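Local coordinates for conserved hypothetical secreted protein (Helicobacter pylori, PDB 4RNZ), which helps determine the cell shape of the bacterium, probably as a zinc-dependent metalloendopeptidase of family M23B that acts on peptidoglycan, at residues Lys33-Glu38 against Lys246-Gly250; Asn42-Tyr46 against Ala58-Ile62; Thr87-Leu93 against Ile139-Tyr145; Arg130-Lys136 against Val161-Gln167; Gly152-Ile156 against Lys306-Pro310. All coordinates share one frame; numbering follows the deposited sequence.

How the interactions relate
Interactions 2, 3 and 4 each join strands or turns of a single sheet, whereas 1 and 5 join parts far apart in sequence. Interaction 1 brings the N-terminal region against the M23 peptidase region beside the zinc, and interaction 5, near the centre of the chain, brings the second region against the same peptidase region through an arginine and backbone carbonyls. Interaction 2 is hairpin pairing with mostly apolar side chains, and it touches interaction 1 through Leu35 and Ile62. Interactions 3, 4 and 5 reach the same sheet: 3 pairs long strands under a partly exposed, charged surface, 4 is a water-bridged meeting of turns at one end, and Thr142 and Thr155 connect 3 to 5.

Interaction 1. Residues Lys33-Glu38 against Lys246-Gly250; sequences KELSAE and KAGYG. With ZN (zinc ion), chain B.
Ala37 and Tyr249 meet where helix 30-36 and the residues after it rest on a classic beta bulge, where Lys246 is set against two residues, Tyr249 and Gly250, at the zinc site of the M23 peptidase fold. The apolar part is a CH-pi contact: Ala37 CB stands 3.8 Å from the centroid of the Tyr249 ring and 13° off its normal, hence squarely over one face. Backbone packing adds to it, for Gly248 CA, with no side chain in the way, comes to 3.7 Å from Lys33 O.

The polar part lies at the other end of the ring. Tyr249 OH donates to Glu38 OE1 over 2.5 Å, meeting the anti lone pair, while the carboxylate plane is turned 54° from the ring. The bend of Glu38 at chi2 (-57°) brings the carboxylate round to the ring edge, and its OE2 forms a salt bridge with Arg261. A water donates to both Tyr249 OH and Glu34 O, tying the loop to the helix.

The third element is metal binding. Glu34 supplies the zinc ligand from the N-terminal region, joining His219, Asp223 and His301, an arrangement consistent with a latent enzyme whose metal is occupied by its own chain. Its extended side chain places OE2 2.0 Å from the zinc, while OE1 is hydrogen-bonded to His266 NE2.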
# COMPACT_ATOMS: atom_id res chain seq x y z
N LYS A 33 17.51 10.38 -0.17
CA LYS A 33 16.56 11.48 -0.30
C LYS A 33 15.22 11.02 -0.87
O LYS A 33 14.17 11.40 -0.37
CB LYS A 33 17.13 12.59 -1.15
CG LYS A 33 18.22 13.36 -0.43
CD LYS A 33 18.77 14.49 -1.28
CE LYS A 33 19.44 15.55 -0.43
NZ LYS A 33 20.80 15.84 -0.95
N GLU A 34 15.25 10.20 -1.93
CA GLU A 34 14.01 9.67 -2.49
C GLU A 34 13.22 8.90 -1.41
O GLU A 34 12.02 9.06 -1.25
CB GLU A 34 14.28 8.73 -3.67
CG GLU A 34 14.62 9.41 -4.99
CD GLU A 34 14.43 8.49 -6.21
OE1 GLU A 34 14.27 9.02 -7.32
OE2 GLU A 34 14.45 7.25 -6.06
N LEU A 35 13.95 8.11 -0.65
CA LEU A 35 13.37 7.30 0.43
C LEU A 35 12.65 8.22 1.45
O LEU A 35 11.49 7.99 1.83
CB LEU A 35 14.50 6.48 1.07
CG LEU A 35 14.41 5.00 1.38
CD1 LEU A 35 13.75 4.18 0.28
CD2 LEU A 35 15.81 4.49 1.68
N SER A 36 13.33 9.31 1.81
CA SER A 36 12.81 10.27 2.76
C SER A 36 11.61 11.05 2.29
O SER A 36 10.91 11.61 3.10
CB SER A 36 13.91 11.27 3.15
OG SER A 36 14.11 12.25 2.13
N ALA A 37 11.36 11.10 0.98
CA ALA A 37 10.21 11.83 0.45
C ALA A 37 8.89 11.09 0.67
O ALA A 37 7.84 11.65 0.38
CB ALA A 37 10.40 12.12 -1.04
N GLU A 38 8.92 9.86 1.16
CA GLU A 38 7.68 9.08 1.29
C GLU A 38 7.08 9.03 2.70
O GLU A 38 6.35 8.10 3.03
CB GLU A 38 7.86 7.66 0.74
CG GLU A 38 7.70 7.56 -0.77
CD GLU A 38 6.34 8.08 -1.30
OE1 GLU A 38 6.30 8.66 -2.41
OE2 GLU A 38 5.30 7.90 -0.63
N LYS A 246 8.27 18.02 -3.93
CA LYS A 246 8.55 17.33 -2.66
C LYS A 246 10.04 17.12 -2.55
O LYS A 246 10.67 16.54 -3.45
CB LYS A 246 7.80 15.99 -2.58
CG LYS A 246 6.32 16.17 -2.28
CD LYS A 246 5.62 14.87 -1.89
CE LYS A 246 4.21 15.19 -1.41
NZ LYS A 246 3.33 14.00 -1.24
N ALA A 247 10.63 17.58 -1.45
CA ALA A 247 12.05 17.44 -1.27
C ALA A 247 12.40 15.98 -1.50
O ALA A 247 11.77 15.11 -0.92
CB ALA A 247 12.46 17.85 0.14
N GLY A 248 13.38 15.72 -2.36
CA GLY A 248 13.84 14.36 -2.63
C GLY A 248 13.22 13.81 -3.92
O GLY A 248 13.81 12.97 -4.58
N TYR A 249 12.04 14.31 -4.28
CA TYR A 249 11.40 13.95 -5.54
C TYR A 249 11.46 15.06 -6.58
O TYR A 249 11.20 14.82 -7.76
CB TYR A 249 9.94 13.64 -5.30
CG TYR A 249 9.59 12.26 -4.83
CD1 TYR A 249 10.39 11.16 -5.10
CD2 TYR A 249 8.38 12.04 -4.17
CE1 TYR A 249 10.03 9.89 -4.70
CE2 TYR A 249 8.01 10.79 -3.76
CZ TYR A 249 8.84 9.70 -4.03
OH TYR A 249 8.49 8.44 -3.64
N GLY A 250 11.75 16.29 -6.15
CA GLY A 250 11.59 17.44 -7.02
C GLY A 250 10.13 17.62 -7.40
O GLY A 250 9.25 17.48 -6.54
ZN ZN B . 13.80 6.08 -7.54
O HOH W 1 10.73 7.16 -2.72

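Interaction 2. Residues Asn42-Tyr46 against Ala58-Ile62; sequences NVTYY and ALIPI
Tyr46 and Leu59 form the antiparallel hydrogen-bonded pair of the beta hairpin made by strands 44-49 and 55-61, neighbours in a five-stranded antiparallel sheet. Their backbones exchange two bonds: Tyr46 N reaches Leu59 O at 2.9 Å and Leu59 N reaches Tyr46 O at 2.8 Å. Both side chains leave on the same face of the sheet, their CB atoms 4.3 Å apart, and Arg146 of strand 136-146 packs against both. The Tyr46 ring turns an edge to Leu59 O, which lies near the ring plane.

Tyr45 and Ile60 behave differently. They lie side by side and point the same way, with Tyr45 CB 4.1 Å from Ile60 CG1. A chi1 of 67° sets the Tyr45 ring between its backbone N and carbonyl carbon, leaving CB as the part nearest the neighbouring strand while the ring leads off to an edge-to-face meeting with Trp6.

Further along, Val43 CG2 lies 4.3 Å from Pro61 CD, a loose apolar contact at the end of the pairing. Pro61 has no N-H to offer across the strands, and where a backbone bond might have continued the pattern, its CD and CG each sit 3.3 Å from Thr44 O.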
# COMPACT_ATOMS: atom_id res chain seq x y z
N ASN A 42 -0.58 11.84 8.18
CA ASN A 42 -1.32 10.88 9.00
C ASN A 42 -0.63 9.61 9.45
O ASN A 42 -1.24 8.85 10.19
CB ASN A 42 -2.65 10.50 8.33
CG ASN A 42 -3.74 11.43 8.72
OD1 ASN A 42 -3.80 12.57 8.24
ND2 ASN A 42 -4.61 10.98 9.62
N VAL A 43 0.62 9.35 9.06
CA VAL A 43 1.33 8.25 9.70
C VAL A 43 1.59 8.56 11.17
O VAL A 43 1.81 9.71 11.53
CB VAL A 43 2.67 7.91 9.03
CG1 VAL A 43 2.44 7.54 7.58
CG2 VAL A 43 3.70 9.04 9.21
N THR A 44 1.58 7.52 11.99
CA THR A 44 1.89 7.67 13.39
C THR A 44 3.41 7.57 13.54
O THR A 44 4.03 6.67 13.01
CB THR A 44 1.20 6.58 14.22
OG1 THR A 44 -0.18 6.88 14.27
CG2 THR A 44 1.75 6.51 15.67
N TYR A 45 4.01 8.51 14.26
CA TYR A 45 5.44 8.50 14.47
C TYR A 45 5.71 8.68 15.95
O TYR A 45 4.79 8.96 16.73
CB TYR A 45 6.16 9.57 13.63
CG TYR A 45 5.88 11.01 14.01
CD1 TYR A 45 4.63 11.60 13.76
CD2 TYR A 45 6.88 11.81 14.58
CE1 TYR A 45 4.38 12.93 14.10
CE2 TYR A 45 6.63 13.13 14.93
CZ TYR A 45 5.39 13.69 14.69
OH TYR A 45 5.16 14.99 15.02
N TYR A 46 6.98 8.54 16.31
CA TYR A 46 7.37 8.51 17.72
C TYR A 46 8.55 9.43 17.95
O TYR A 46 9.50 9.46 17.17
CB TYR A 46 7.71 7.09 18.16
CG TYR A 46 6.59 6.10 17.91
CD1 TYR A 46 6.46 5.48 16.66
CD2 TYR A 46 5.64 5.80 18.89
CE1 TYR A 46 5.43 4.59 16.41
CE2 TYR A 46 4.61 4.90 18.65
CZ TYR A 46 4.51 4.30 17.40
OH TYR A 46 3.51 3.41 17.11
N ALA A 58 13.74 10.14 17.15
CA ALA A 58 12.49 10.04 16.40
C ALA A 58 12.47 8.79 15.54
O ALA A 58 13.52 8.39 14.97
CB ALA A 58 12.29 11.26 15.54
N LEU A 59 11.28 8.18 15.46
CA LEU A 59 11.04 7.04 14.61
C LEU A 59 9.86 7.42 13.72
O LEU A 59 8.75 7.65 14.22
CB LEU A 59 10.74 5.80 15.43
CG LEU A 59 11.86 5.27 16.33
CD1 LEU A 59 11.32 4.15 17.20
CD2 LEU A 59 13.06 4.79 15.52
N ILE A 60 10.13 7.52 12.43
CA ILE A 60 9.19 8.03 11.44
C ILE A 60 9.05 7.02 10.30
O ILE A 60 10.00 6.78 9.55
CB ILE A 60 9.66 9.38 10.86
CG1 ILE A 60 9.85 10.42 11.98
CG2 ILE A 60 8.67 9.90 9.83
CD1 ILE A 60 10.69 11.63 11.54
N PRO A 61 7.88 6.37 10.19
CA PRO A 61 7.77 5.31 9.20
C PRO A 61 7.76 5.87 7.79
O PRO A 61 7.15 6.90 7.57
CB PRO A 61 6.40 4.70 9.50
CG PRO A 61 5.99 5.21 10.83
CD PRO A 61 6.66 6.53 10.98
N ILE A 62 8.45 5.21 6.88
CA ILE A 62 8.38 5.54 5.46
C ILE A 62 7.70 4.44 4.63
O ILE A 62 7.41 4.66 3.48
CB ILE A 62 9.73 5.94 4.83
CG1 ILE A 62 10.81 4.91 5.09
CG2 ILE A 62 10.20 7.29 5.37
CD1 ILE A 62 12.14 5.34 4.49

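Interaction 3. Residues Thr87-Leu93 against Ile139-Tyr145; sequences TRKEKTL and IVYTRDY. With PO4 (phosphate ion), chain G.
Asp144 OD1 is gripped by Arg88 NE at 2.6 Å and, weakly, by NH2. Since NH2 also reaches Asp144 OD2, at 3.0 Å, the salt bridge is a side-on one, each oxygen using its syn lone pair. Guanidinium and carboxylate planes are 24° apart, nearly coplanar. Arg88 has CG opposite its backbone N (chi1 -179°) and bends at chi3, which lays the group alongside Asp144.

On the other face of the sheet, Lys89 crosses Tyr145 at about a right angle. Its CE lies over the ring centre, 3.7 Å from the centroid, and NZ adds a cation-pi contact. Lys89 NZ and Lys91 NZ both donate to a phosphate, probably from the crystallisation liquor; the Tyr145 OH approach to it is doubtfully short. Farther on, Leu93 CD2 meets Ile139 CD1 at 4.0 Å.

Eight backbone bonds, alternating with close CA-H...O contacts, join strands 87-96 and 136-146 in the regular antiparallel pairing typical of a twisted beta sheet.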
# COMPACT_ATOMS: atom_id res chain seq x y z
N THR A 87 4.02 -6.66 15.33
CA THR A 87 3.27 -7.90 15.56
C THR A 87 2.09 -7.95 14.58
O THR A 87 1.49 -6.92 14.26
CB THR A 87 2.80 -7.98 17.03
OG1 THR A 87 3.95 -8.03 17.87
CG2 THR A 87 2.00 -9.23 17.27
N ARG A 88 1.78 -9.14 14.09
CA ARG A 88 0.71 -9.30 13.11
C ARG A 88 -0.42 -10.13 13.72
O ARG A 88 -0.16 -11.18 14.28
CB ARG A 88 1.31 -9.95 11.87
CG ARG A 88 0.36 -10.20 10.72
CD ARG A 88 1.18 -10.51 9.48
NE ARG A 88 1.69 -9.26 8.95
CZ ARG A 88 2.67 -9.15 8.05
NH1 ARG A 88 3.27 -10.23 7.57
NH2 ARG A 88 3.04 -7.95 7.62
N LYS A 89 -1.66 -9.64 13.68
CA LYS A 89 -2.82 -10.41 14.12
C LYS A 89 -3.71 -10.78 12.93
O LYS A 89 -3.96 -9.95 12.06
CB LYS A 89 -3.70 -9.62 15.07
CG LYS A 89 -3.02 -9.07 16.30
CD LYS A 89 -4.06 -8.41 17.18
CE LYS A 89 -3.43 -7.67 18.35
NZ LYS A 89 -4.52 -7.25 19.29
N GLU A 90 -4.22 -12.01 12.92
CA GLU A 90 -5.12 -12.48 11.88
C GLU A 90 -6.52 -12.64 12.46
O GLU A 90 -6.68 -13.15 13.58
CB GLU A 90 -4.62 -13.81 11.33
CG GLU A 90 -5.37 -14.35 10.13
CD GLU A 90 -4.87 -15.71 9.74
OE1 GLU A 90 -4.75 -16.57 10.63
OE2 GLU A 90 -4.59 -15.91 8.55
N LYS A 91 -7.51 -12.21 11.69
CA LYS A 91 -8.93 -12.35 12.06
C LYS A 91 -9.72 -12.89 10.89
O LYS A 91 -9.32 -12.75 9.73
CB LYS A 91 -9.55 -11.02 12.46
CG LYS A 91 -8.96 -10.43 13.73
CD LYS A 91 -9.87 -9.42 14.38
CE LYS A 91 -9.52 -9.25 15.86
NZ LYS A 91 -8.09 -8.90 16.02
N THR A 92 -10.87 -13.48 11.22
CA THR A 92 -11.85 -13.87 10.22
C THR A 92 -13.18 -13.20 10.46
O THR A 92 -13.85 -13.43 11.48
CB THR A 92 -12.05 -15.38 10.22
OG1 THR A 92 -10.80 -16.01 9.98
CG2 THR A 92 -13.04 -15.80 9.12
N LEU A 93 -13.58 -12.36 9.51
CA LEU A 93 -14.90 -11.78 9.49
C LEU A 93 -15.84 -12.71 8.73
O LEU A 93 -15.59 -13.05 7.57
CB LEU A 93 -14.88 -10.43 8.80
CG LEU A 93 -16.23 -9.75 8.57
CD1 LEU A 93 -16.95 -9.46 9.88
CD2 LEU A 93 -15.99 -8.46 7.80
N ILE A 139 -14.07 -12.47 5.19
CA ILE A 139 -12.73 -11.91 4.95
C ILE A 139 -11.78 -12.45 6.01
O ILE A 139 -12.04 -12.31 7.20
CB ILE A 139 -12.70 -10.37 5.04
CG1 ILE A 139 -13.92 -9.77 4.33
CG2 ILE A 139 -11.38 -9.81 4.49
CD1 ILE A 139 -13.97 -8.27 4.32
N VAL A 140 -10.69 -13.08 5.57
CA VAL A 140 -9.60 -13.38 6.46
C VAL A 140 -8.54 -12.31 6.22
O VAL A 140 -8.05 -12.15 5.10
CB VAL A 140 -8.96 -14.73 6.19
CG1 VAL A 140 -7.80 -14.95 7.16
CG2 VAL A 140 -9.98 -15.86 6.29
N TYR A 141 -8.19 -11.58 7.27
CA TYR A 141 -7.24 -10.47 7.09
C TYR A 141 -6.31 -10.33 8.26
O TYR A 141 -6.65 -10.69 9.40
CB TYR A 141 -7.98 -9.16 6.90
CG TYR A 141 -8.80 -8.70 8.07
CD1 TYR A 141 -10.07 -9.20 8.29
CD2 TYR A 141 -8.30 -7.77 8.97
CE1 TYR A 141 -10.84 -8.76 9.34
CE2 TYR A 141 -9.06 -7.33 10.03
CZ TYR A 141 -10.33 -7.83 10.21
OH TYR A 141 -11.11 -7.41 11.25
N THR A 142 -5.15 -9.76 7.97
CA THR A 142 -4.18 -9.45 9.00
C THR A 142 -4.03 -7.95 9.15
O THR A 142 -4.35 -7.18 8.25
CB THR A 142 -2.80 -10.04 8.71
OG1 THR A 142 -2.23 -9.44 7.54
CG2 THR A 142 -2.89 -11.54 8.52
N ARG A 143 -3.55 -7.57 10.32
CA ARG A 143 -3.28 -6.16 10.64
C ARG A 143 -1.94 -6.16 11.38
O ARG A 143 -1.63 -7.15 12.08
CB ARG A 143 -4.41 -5.67 11.52
CG ARG A 143 -4.90 -4.28 11.28
CD ARG A 143 -5.89 -3.87 12.38
NE ARG A 143 -7.31 -4.25 12.22
CZ ARG A 143 -8.13 -3.80 11.26
NH1 ARG A 143 -7.66 -2.99 10.33
NH2 ARG A 143 -9.42 -4.17 11.22
N ASP A 144 -1.14 -5.10 11.20
CA ASP A 144 0.17 -5.04 11.86
C ASP A 144 0.10 -4.05 13.03
O ASP A 144 -0.57 -3.03 12.94
CB ASP A 144 1.27 -4.64 10.88
CG ASP A 144 1.57 -5.70 9.85
OD1 ASP A 144 1.24 -6.88 10.02
OD2 ASP A 144 2.18 -5.35 8.84
N TYR A 145 0.79 -4.38 14.12
CA TYR A 145 0.69 -3.62 15.37
C TYR A 145 2.08 -3.27 15.91
O TYR A 145 2.99 -4.08 15.85
CB TYR A 145 -0.00 -4.46 16.45
CG TYR A 145 -1.45 -4.73 16.16
CD1 TYR A 145 -1.83 -5.73 15.27
CD2 TYR A 145 -2.43 -3.98 16.76
CE1 TYR A 145 -3.18 -5.98 15.00
CE2 TYR A 145 -3.79 -4.22 16.50
CZ TYR A 145 -4.15 -5.21 15.62
OH TYR A 145 -5.50 -5.44 15.36
P PO4 G . -7.41 -5.23 18.15
O1 PO4 G . -7.19 -4.62 16.77
O2 PO4 G . -8.59 -4.52 18.78
O3 PO4 G . -6.20 -5.06 19.04
O4 PO4 G . -7.69 -6.71 18.11
O HOH W 2 -6.57 -8.85 11.73

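Interaction 4. Residues Arg130-Lys136 against Val161-Gln167; sequences RLVKNDK and VSSRSNQ
Asp135 meets Ser162 first through CB, which lies 3.2 Å from Ser162 O. CG comes next, at 3.4 Å from the same oxygen. At the tip the two carboxylate oxygens have different work. OD1 accepts from a water that in turn takes the N-H of Arg164. OD2 receives Val132 N at 2.7 Å, in a nearly straight bond (175°) that arrives from above the carboxylate plane, 40° out of it. A second water donates to OD2 and to Arg130 O and accepts from Ser163 OG.

The carboxylate thus spans two turns: a type II turn from Val132 to Asp135, leading into strand 136-146, and the type I' turn from Ser163 to Asn166 that closes the hairpin of strands 153-163 and 166-172.

Beside it, at the end of the pairing between strands 136-146 and 153-163, one of the two bonds uses a side chain. Ser162 N donates to Lys136 O at 3.0 Å, as in a sheet, but Lys136 N turns to Ser162 OG, also at 3.0 Å. A chi1 of 76° swings that hydroxyl between the backbone N and carbonyl carbon of Ser162, toward Lys136. Ser162 O, buried here, has no polar partner in the model, and Leu131 CD2 presses on it at 3.2 Å.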
# COMPACT_ATOMS: atom_id res chain seq x y z
N ARG A 130 -24.43 -7.55 -7.33
CA ARG A 130 -25.76 -8.17 -7.15
C ARG A 130 -25.98 -8.84 -5.80
O ARG A 130 -26.88 -9.68 -5.66
CB ARG A 130 -25.97 -9.19 -8.26
CG ARG A 130 -25.95 -8.55 -9.64
CD ARG A 130 -26.24 -9.58 -10.71
NE ARG A 130 -26.08 -8.99 -12.04
CZ ARG A 130 -25.94 -9.69 -13.17
NH1 ARG A 130 -25.94 -11.02 -13.15
NH2 ARG A 130 -25.78 -9.05 -14.32
N LEU A 131 -25.17 -8.50 -4.81
CA LEU A 131 -25.38 -9.09 -3.49
C LEU A 131 -26.66 -8.53 -2.88
O LEU A 131 -26.93 -7.32 -2.96
CB LEU A 131 -24.21 -8.80 -2.55
CG LEU A 131 -22.88 -9.53 -2.78
CD1 LEU A 131 -21.86 -8.96 -1.80
CD2 LEU A 131 -23.01 -11.03 -2.60
N VAL A 132 -27.43 -9.41 -2.24
CA VAL A 132 -28.67 -9.03 -1.58
C VAL A 132 -28.72 -9.60 -0.17
O VAL A 132 -27.91 -10.46 0.20
CB VAL A 132 -29.90 -9.53 -2.38
CG1 VAL A 132 -29.84 -9.00 -3.80
CG2 VAL A 132 -29.98 -11.06 -2.38
N LYS A 133 -29.71 -9.14 0.59
CA LYS A 133 -29.87 -9.53 1.98
C LYS A 133 -29.66 -11.01 2.19
O LYS A 133 -30.08 -11.84 1.37
CB LYS A 133 -31.23 -9.09 2.53
CG LYS A 133 -31.21 -8.80 4.02
CD LYS A 133 -32.49 -8.17 4.51
CE LYS A 133 -32.63 -8.31 6.02
NZ LYS A 133 -33.62 -7.37 6.63
N ASN A 134 -28.97 -11.33 3.28
CA ASN A 134 -28.61 -12.71 3.62
C ASN A 134 -27.55 -13.39 2.73
O ASN A 134 -27.19 -14.53 2.98
CB ASN A 134 -29.87 -13.60 3.77
CG ASN A 134 -30.89 -13.03 4.76
OD1 ASN A 134 -32.09 -13.10 4.53
ND2 ASN A 134 -30.42 -12.45 5.86
N ASP A 135 -27.02 -12.70 1.73
CA ASP A 135 -25.82 -13.20 1.05
C ASP A 135 -24.63 -13.12 2.02
O ASP A 135 -24.62 -12.30 2.94
CB ASP A 135 -25.54 -12.43 -0.22
CG ASP A 135 -26.48 -12.81 -1.35
OD1 ASP A 135 -27.05 -13.90 -1.28
OD2 ASP A 135 -26.63 -12.02 -2.30
N LYS A 136 -23.65 -13.98 1.83
CA LYS A 136 -22.52 -14.05 2.75
C LYS A 136 -21.27 -13.31 2.23
O LYS A 136 -21.02 -13.22 1.02
CB LYS A 136 -22.17 -15.49 3.05
CG LYS A 136 -23.35 -16.31 3.54
CD LYS A 136 -22.93 -17.75 3.77
CE LYS A 136 -22.70 -18.53 2.47
NZ LYS A 136 -23.96 -18.99 1.80
N VAL A 161 -17.46 -13.95 -1.33
CA VAL A 161 -18.84 -13.47 -1.34
C VAL A 161 -19.67 -14.56 -2.04
O VAL A 161 -19.19 -15.20 -2.97
CB VAL A 161 -19.00 -12.08 -1.98
CG1 VAL A 161 -18.00 -11.09 -1.39
CG2 VAL A 161 -18.86 -12.16 -3.49
N SER A 162 -20.87 -14.81 -1.51
CA SER A 162 -21.78 -15.83 -2.05
C SER A 162 -22.99 -15.12 -2.62
O SER A 162 -23.49 -14.17 -2.02
CB SER A 162 -22.26 -16.77 -0.97
OG SER A 162 -23.25 -16.10 -0.21
N SER A 163 -23.43 -15.58 -3.77
CA SER A 163 -24.61 -15.04 -4.43
C SER A 163 -25.26 -16.21 -5.17
O SER A 163 -24.58 -16.95 -5.92
CB SER A 163 -24.20 -13.92 -5.39
OG SER A 163 -25.32 -13.36 -6.05
N ARG A 164 -26.55 -16.43 -4.92
CA ARG A 164 -27.28 -17.52 -5.55
C ARG A 164 -26.58 -18.86 -5.28
O ARG A 164 -26.37 -19.67 -6.19
CB ARG A 164 -27.42 -17.23 -7.05
CG ARG A 164 -28.00 -15.85 -7.33
CD ARG A 164 -28.30 -15.64 -8.81
NE ARG A 164 -29.11 -16.72 -9.37
CZ ARG A 164 -30.44 -16.83 -9.22
NH1 ARG A 164 -31.13 -15.94 -8.53
NH2 ARG A 164 -31.07 -17.86 -9.77
N SER A 165 -26.18 -19.06 -4.02
CA SER A 165 -25.42 -20.23 -3.58
C SER A 165 -24.02 -20.42 -4.18
O SER A 165 -23.31 -21.35 -3.79
CB SER A 165 -26.24 -21.52 -3.76
OG SER A 165 -27.19 -21.66 -2.72
N ASN A 166 -23.61 -19.58 -5.13
CA ASN A 166 -22.26 -19.66 -5.68
C ASN A 166 -21.29 -18.77 -4.91
O ASN A 166 -21.64 -17.65 -4.53
CB ASN A 166 -22.25 -19.33 -7.17
CG ASN A 166 -22.60 -20.53 -8.04
OD1 ASN A 166 -23.49 -21.30 -7.69
ND2 ASN A 166 -21.89 -20.71 -9.14
N GLN A 167 -20.08 -19.27 -4.69
CA GLN A 167 -19.08 -18.58 -3.87
C GLN A 167 -17.90 -18.10 -4.73
O GLN A 167 -17.39 -18.85 -5.56
CB GLN A 167 -18.65 -19.49 -2.72
CG GLN A 167 -19.88 -20.02 -1.97
CD GLN A 167 -19.61 -20.47 -0.55
OE1 GLN A 167 -18.60 -21.12 -0.27
NE2 GLN A 167 -20.53 -20.14 0.35
O HOH W 3 -27.16 -12.04 -4.89
O HOH W 4 -28.43 -15.20 -3.47

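Interaction 5. Residues Gly152-Ile156 against Lys306-Pro310; sequences GQPTI and KNSRP
Gln153 begins the contact just after the chain turns a corner at Gly152, and lies against the type I' turn from Lys306 to Arg309. Its backbone N gives its hydrogen to a water that also accepts from Arg309 NH1. The side chain, extended beyond CG, passes over the backbone of the turn, with CD 3.4 Å from Asn307 O. The side chains of Gln153 and Asn307 cross at about a right angle, and their amide planes are inclined by 50°. Gln153 NE2 donates to a second water, which makes a weak bond to Asn307 OD1, while OE1 accepts from Gln117 of helix 112-121.

At Pro154 the carbonyl oxygen becomes the focus. Arg309 grips it end-on with NH1 and NH2, both at 3.2 Å, the oxygen lying near the guanidinium plane. The two nitrogens come from the same face of the carbonyl plane, NH1 as much as 64° out of it. Gln117 NE2 is a further donor to this oxygen.

Thr155 then lays OG1 over one guanidinium face, 3.4 Å from Arg309 CZ, and Asn307 O lies over the opposite face. Asn307 O also accepts from Ser308 OG at 2.5 Å. Between the two segments the arginine is met by carbonyls, a hydroxyl and water and by no carboxylate, which implies that the second region and the peptidase region meet here through a polar, hydrated interface in which neutral dipoles probably stabilise the charge.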
# COMPACT_ATOMS: atom_id res chain seq x y z
N GLY A 152 -0.73 1.44 9.58
CA GLY A 152 -0.77 1.13 8.16
C GLY A 152 -2.16 0.64 7.80
O GLY A 152 -3.15 1.06 8.38
N GLN A 153 -2.25 -0.31 6.89
CA GLN A 153 -3.54 -0.80 6.45
C GLN A 153 -3.57 -2.29 6.68
O GLN A 153 -2.53 -2.92 6.80
CB GLN A 153 -3.77 -0.48 4.96
CG GLN A 153 -4.10 0.99 4.66
CD GLN A 153 -4.89 1.20 3.35
OE1 GLN A 153 -5.70 0.37 2.95
NE2 GLN A 153 -4.65 2.32 2.70
N PRO A 154 -4.76 -2.87 6.70
CA PRO A 154 -4.84 -4.31 6.78
C PRO A 154 -4.45 -4.97 5.47
O PRO A 154 -4.28 -4.30 4.43
CB PRO A 154 -6.32 -4.56 7.12
CG PRO A 154 -7.03 -3.39 6.56
CD PRO A 154 -6.10 -2.22 6.75
N THR A 155 -4.29 -6.28 5.52
CA THR A 155 -4.01 -7.07 4.36
C THR A 155 -5.06 -8.19 4.30
O THR A 155 -5.20 -8.98 5.26
CB THR A 155 -2.59 -7.65 4.44
OG1 THR A 155 -1.65 -6.57 4.50
CG2 THR A 155 -2.26 -8.48 3.23
N ILE A 156 -5.79 -8.25 3.18
CA ILE A 156 -6.73 -9.35 2.95
C ILE A 156 -6.01 -10.57 2.45
O ILE A 156 -5.36 -10.52 1.41
CB ILE A 156 -7.81 -8.95 1.92
CG1 ILE A 156 -8.70 -7.87 2.53
CG2 ILE A 156 -8.60 -10.17 1.47
CD1 ILE A 156 -9.64 -7.22 1.52
N LYS A 306 -0.02 0.07 -3.45
CA LYS A 306 -1.30 -0.63 -3.34
C LYS A 306 -1.70 -0.64 -1.86
O LYS A 306 -1.01 -1.23 -1.06
CB LYS A 306 -1.19 -2.07 -3.83
CG LYS A 306 -2.50 -2.84 -3.71
CD LYS A 306 -2.40 -4.27 -4.23
CE LYS A 306 -3.66 -5.09 -3.91
NZ LYS A 306 -3.71 -6.42 -4.61
N ASN A 307 -2.83 -0.01 -1.53
CA ASN A 307 -3.33 0.00 -0.15
C ASN A 307 -2.28 0.59 0.80
O ASN A 307 -2.06 0.10 1.91
CB ASN A 307 -3.77 -1.40 0.29
CG ASN A 307 -5.09 -1.79 -0.34
OD1 ASN A 307 -5.95 -0.96 -0.50
ND2 ASN A 307 -5.25 -3.06 -0.68
N SER A 308 -1.60 1.62 0.30
CA SER A 308 -0.59 2.40 1.01
C SER A 308 0.82 1.78 0.98
O SER A 308 1.78 2.45 1.35
CB SER A 308 -1.05 2.71 2.45
OG SER A 308 -0.65 1.63 3.31
N ARG A 309 0.96 0.54 0.53
CA ARG A 309 2.23 -0.14 0.54
C ARG A 309 2.90 -0.12 -0.84
O ARG A 309 2.27 -0.41 -1.83
CB ARG A 309 2.04 -1.57 0.99
CG ARG A 309 1.55 -1.67 2.44
CD ARG A 309 1.31 -3.12 2.83
NE ARG A 309 0.10 -3.65 2.21
CZ ARG A 309 -1.11 -3.67 2.77
NH1 ARG A 309 -1.35 -3.19 3.99
NH2 ARG A 309 -2.12 -4.19 2.08
N PRO A 310 4.19 0.23 -0.90
CA PRO A 310 4.89 0.22 -2.18
C PRO A 310 4.92 -1.18 -2.76
O PRO A 310 5.08 -2.16 -2.02
CB PRO A 310 6.32 0.69 -1.83
CG PRO A 310 6.43 0.71 -0.34
CD PRO A 310 5.05 0.59 0.24
O HOH W 5 0.21 -1.37 5.62
O HOH W 6 -6.00 2.37 -0.13